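PDB 4I0N: necrotic enteritis toxin B from Clostridium perfringens, which forms pores in host cell membranes as a secreted toxin of the alpha-hemolysin fold, probably by assembling into a ring-shaped oligomer. Local coordinates for residues Trp81-Ile87 with Leu215-Phe220. Numbering follows the deposited sequence.
Sequences WPETYRI and LISGGF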
ATOM      1  N   TRP A  81       2.473   7.650  15.401  1.00  8.68           N
ATOM      2  CA  TRP A  81       1.931   7.961  14.077  1.00  8.15           C
ATOM      3  C   TRP A  81       2.645   7.095  13.028  1.00  8.76           C
ATOM      4  O   TRP A  81       3.750   6.617  13.292  1.00  8.30           O
ATOM      5  CB  TRP A  81       2.076   9.469  13.787  1.00  7.09           C
ATOM      6  CG  TRP A  81       3.497   9.939  13.714  1.00  9.40           C
ATOM      7  CD1 TRP A  81       4.349  10.182  14.760  1.00  9.67           C
ATOM      8  CD2 TRP A  81       4.239  10.185  12.523  1.00  9.48           C
ATOM      9  NE1 TRP A  81       5.581  10.593  14.281  1.00  9.81           N
ATOM     10  CE2 TRP A  81       5.544  10.577  12.911  1.00 10.15           C
ATOM     11  CE3 TRP A  81       3.928  10.098  11.153  1.00 10.73           C
ATOM     12  CZ2 TRP A  81       6.545  10.899  11.982  1.00  8.66           C
ATOM     13  CZ3 TRP A  81       4.910  10.430  10.222  1.00 11.02           C
ATOM     14  CH2 TRP A  81       6.213  10.833  10.648  1.00  9.08           C
ATOM     15  N   PRO A  82       1.989   6.843  11.877  1.00  8.15           N
ATOM     16  CA  PRO A  82       2.584   5.951  10.879  1.00  8.91           C
ATOM     17  C   PRO A  82       3.519   6.698   9.934  1.00  9.28           C
ATOM     18  O   PRO A  82       3.091   7.611   9.205  1.00  9.78           O
ATOM     19  CB  PRO A  82       1.362   5.408  10.134  1.00  8.33           C
ATOM     20  CG  PRO A  82       0.393   6.532  10.171  1.00  7.80           C
ATOM     21  CD  PRO A  82       0.584   7.161  11.560  1.00  9.66           C
ATOM     22  N   GLU A  83       4.797   6.331   9.969  1.00  9.23           N
ATOM     23  CA  GLU A  83       5.779   7.020   9.151  1.00  8.96           C
ATOM     24  C   GLU A  83       5.923   6.345   7.793  1.00  8.35           C
ATOM     25  O   GLU A  83       6.188   7.029   6.799  1.00  8.98           O
ATOM     26  CB  GLU A  83       7.120   7.151   9.892  1.00  9.28           C
ATOM     27  CG  GLU A  83       8.168   8.027   9.158  1.00  9.16           C
ATOM     28  CD  GLU A  83       8.955   7.267   8.097  1.00 11.01           C
ATOM     29  OE1 GLU A  83       8.936   6.009   8.104  1.00 10.72           O
ATOM     30  OE2 GLU A  83       9.591   7.938   7.247  1.00 13.38           O
ATOM     31  N   THR A  84       5.747   5.020   7.748  1.00  8.27           N
ATOM     32  CA  THR A  84       5.816   4.255   6.486  1.00  8.49           C
ATOM     33  C   THR A  84       4.776   3.138   6.470  1.00  8.05           C
ATOM     34  O   THR A  84       4.684   2.342   7.423  1.00  8.57           O
ATOM     35  CB  THR A  84       7.247   3.633   6.202  1.00  9.75           C
ATOM     36  OG1 THR A  84       8.214   4.685   6.013  1.00 13.27           O
ATOM     37  CG2 THR A  84       7.214   2.759   4.922  1.00  8.78           C
ATOM     38  N   TYR A  85       3.997   3.072   5.386  1.00  7.61           N
ATOM     39  CA  TYR A  85       3.245   1.857   5.090  1.00  7.64           C
ATOM     40  C   TYR A  85       3.997   1.051   4.012  1.00  8.28           C
ATOM     41  O   TYR A  85       4.317   1.582   2.964  1.00  9.51           O
ATOM     42  CB  TYR A  85       1.871   2.205   4.555  1.00  7.21           C
ATOM     43  CG  TYR A  85       0.976   2.958   5.494  1.00  7.97           C
ATOM     44  CD1 TYR A  85       0.039   2.271   6.290  1.00  7.77           C
ATOM     45  CD2 TYR A  85       1.000   4.358   5.541  1.00  5.95           C
ATOM     46  CE1 TYR A  85      -0.842   2.964   7.137  1.00  7.89           C
ATOM     47  CE2 TYR A  85       0.125   5.071   6.405  1.00  6.51           C
ATOM     48  CZ  TYR A  85      -0.788   4.357   7.189  1.00  8.53           C
ATOM     49  OH  TYR A  85      -1.662   5.044   8.014  1.00  8.27           O
ATOM     50  N   ARG A  86       4.241  -0.232   4.267  1.00  8.60           N
ATOM     51  CA  ARG A  86       4.876  -1.113   3.290  1.00  8.46           C
ATOM     52  C   ARG A  86       3.898  -2.185   2.829  1.00  9.00           C
ATOM     53  O   ARG A  86       3.228  -2.844   3.658  1.00  8.64           O
ATOM     54  CB  ARG A  86       6.103  -1.791   3.873  1.00  8.72           C
ATOM     55  CG  ARG A  86       6.795  -2.709   2.833  1.00  8.82           C
ATOM     56  CD  ARG A  86       8.152  -3.177   3.349  1.00  9.97           C
ATOM     57  NE  ARG A  86       9.086  -2.062   3.402  1.00 11.73           N
ATOM     58  CZ  ARG A  86      10.320  -2.122   3.900  1.00 15.27           C
ATOM     59  NH1 ARG A  86      10.795  -3.254   4.400  1.00 16.28           N
ATOM     60  NH2 ARG A  86      11.087  -1.034   3.896  1.00 13.75           N
ATOM     61  N   ILE A  87       3.819  -2.355   1.513  1.00  8.54           N
ATOM     62  CA  ILE A  87       2.913  -3.350   0.930  1.00  9.70           C
ATOM     63  C   ILE A  87       3.790  -4.274   0.098  1.00  9.69           C
ATOM     64  O   ILE A  87       4.479  -3.823  -0.807  1.00  9.42           O
ATOM     65  CB  ILE A  87       1.806  -2.684   0.059  1.00 10.26           C
ATOM     66  CG1 ILE A  87       0.788  -1.937   0.941  1.00 12.35           C
ATOM     67  CG2 ILE A  87       1.052  -3.732  -0.815  1.00 12.36           C
ATOM     68  CD1 ILE A  87       1.135  -0.507   1.238  1.00 18.99           C
ATOM     69  N   LEU A 215      -3.765   9.925   5.877  1.00 10.48           N
ATOM     70  CA  LEU A 215      -2.930   8.731   6.112  1.00  9.91           C
ATOM     71  C   LEU A 215      -2.428   8.654   7.562  1.00 10.50           C
ATOM     72  O   LEU A 215      -2.054   7.584   8.057  1.00 10.52           O
ATOM     73  CB  LEU A 215      -1.742   8.698   5.135  1.00  9.86           C
ATOM     74  CG  LEU A 215      -2.016   7.971   3.811  1.00  7.86           C
ATOM     75  CD1 LEU A 215      -3.114   8.641   2.946  1.00 10.21           C
ATOM     76  CD2 LEU A 215      -0.694   7.879   3.000  1.00  8.47           C
ATOM     77  N   ILE A 216      -2.450   9.788   8.244  1.00 10.31           N
ATOM     78  CA  ILE A 216      -2.087   9.818   9.676  1.00 10.06           C
ATOM     79  C   ILE A 216      -3.333   9.755  10.572  1.00 10.85           C
ATOM     80  O   ILE A 216      -3.382   8.997  11.555  1.00 11.57           O
ATOM     81  CB  ILE A 216      -1.189  11.033   9.988  1.00 10.12           C
ATOM     82  CG1 ILE A 216       0.161  10.832   9.279  1.00  8.99           C
ATOM     83  CG2 ILE A 216      -0.983  11.218  11.508  1.00 10.15           C
ATOM     84  CD1 ILE A 216       1.045  12.090   9.231  1.00 12.05           C
ATOM     85  N   SER A 217      -4.342  10.547  10.249  1.00 11.18           N
ATOM     86  CA  SER A 217      -5.550  10.562  11.081  1.00 11.71           C
ATOM     87  C   SER A 217      -6.385   9.289  10.923  1.00 12.32           C
ATOM     88  O   SER A 217      -7.014   8.838  11.873  1.00 14.15           O
ATOM     89  CB  SER A 217      -6.388  11.795  10.771  1.00 12.51           C
ATOM     90  OG  SER A 217      -6.821  11.756   9.422  1.00 13.31           O
ATOM     91  N   GLY A 218      -6.367   8.685   9.745  1.00 11.27           N
ATOM     92  CA  GLY A 218      -7.253   7.557   9.466  1.00 10.46           C
ATOM     93  C   GLY A 218      -6.527   6.280   9.079  1.00  9.82           C
ATOM     94  O   GLY A 218      -6.696   5.247   9.718  1.00  9.63           O
ATOM     95  N   GLY A 219      -5.736   6.351   8.017  1.00  9.96           N
ATOM     96  CA  GLY A 219      -5.058   5.157   7.496  1.00  9.34           C
ATOM     97  C   GLY A 219      -4.865   5.257   5.999  1.00  9.82           C
ATOM     98  O   GLY A 219      -5.195   6.291   5.378  1.00  9.54           O
ATOM     99  N   PHE A 220      -4.310   4.201   5.415  1.00  8.69           N
ATOM    100  CA  PHE A 220      -3.956   4.218   4.003  1.00  9.44           C
ATOM    101  C   PHE A 220      -4.836   3.220   3.270  1.00  9.89           C
ATOM    102  O   PHE A 220      -5.120   2.134   3.790  1.00  9.30           O
ATOM    103  CB  PHE A 220      -2.459   3.894   3.832  1.00  7.40           C
ATOM    104  CG  PHE A 220      -2.001   3.791   2.390  1.00  9.30           C
ATOM    105  CD1 PHE A 220      -2.240   4.832   1.488  1.00  8.08           C
ATOM    106  CD2 PHE A 220      -1.293   2.668   1.954  1.00 10.31           C
ATOM    107  CE1 PHE A 220      -1.808   4.755   0.160  1.00 11.39           C
ATOM    108  CE2 PHE A 220      -0.857   2.564   0.619  1.00 11.02           C
ATOM    109  CZ  PHE A 220      -1.128   3.618  -0.279  1.00 10.27           C
TER
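Tyr85 makes the central contact between strand 76-92 and the short helical turn that leads into strand 219-231. Its m rotamer (chi1 -63°) carries the ring across to that turn, where the phenol OH donates a 2.6 Å hydrogen bond to Leu215 O. Phe220 CB sits 3.6 Å from the centroid of the Tyr85 ring and 3° off its normal, a CH-pi contact over the face. The t rotamer of Phe220 (chi1 176°) places its ring beside Ile87, whose CD1 lies at the ring edge, 3.7 Å from Phe220 CE2. Gly219 CA lies 3.4 Å from Tyr85 OH; its phi/psi of 149/-177 would jam a CB against the preceding carbonyl. The two strands belong to different antiparallel sheets of the alpha-hemolysin fold, so these side chains fill the buried space between sheets, together with Ile64 and Ile170. A classic beta bulge at Glu83 and Thr84, both facing Phe246, bends strand 76-92 between Pro82 and Tyr85. Before the bend, Pro82 CG packs on Leu215 O at 3.4 Å, while Ile216, extended as mt, brings CD1 within 4.0 Å of Trp81 CE3. Trp81, in a p rotamer, hydrogen-bonds through NE1 to Asn263 OD1.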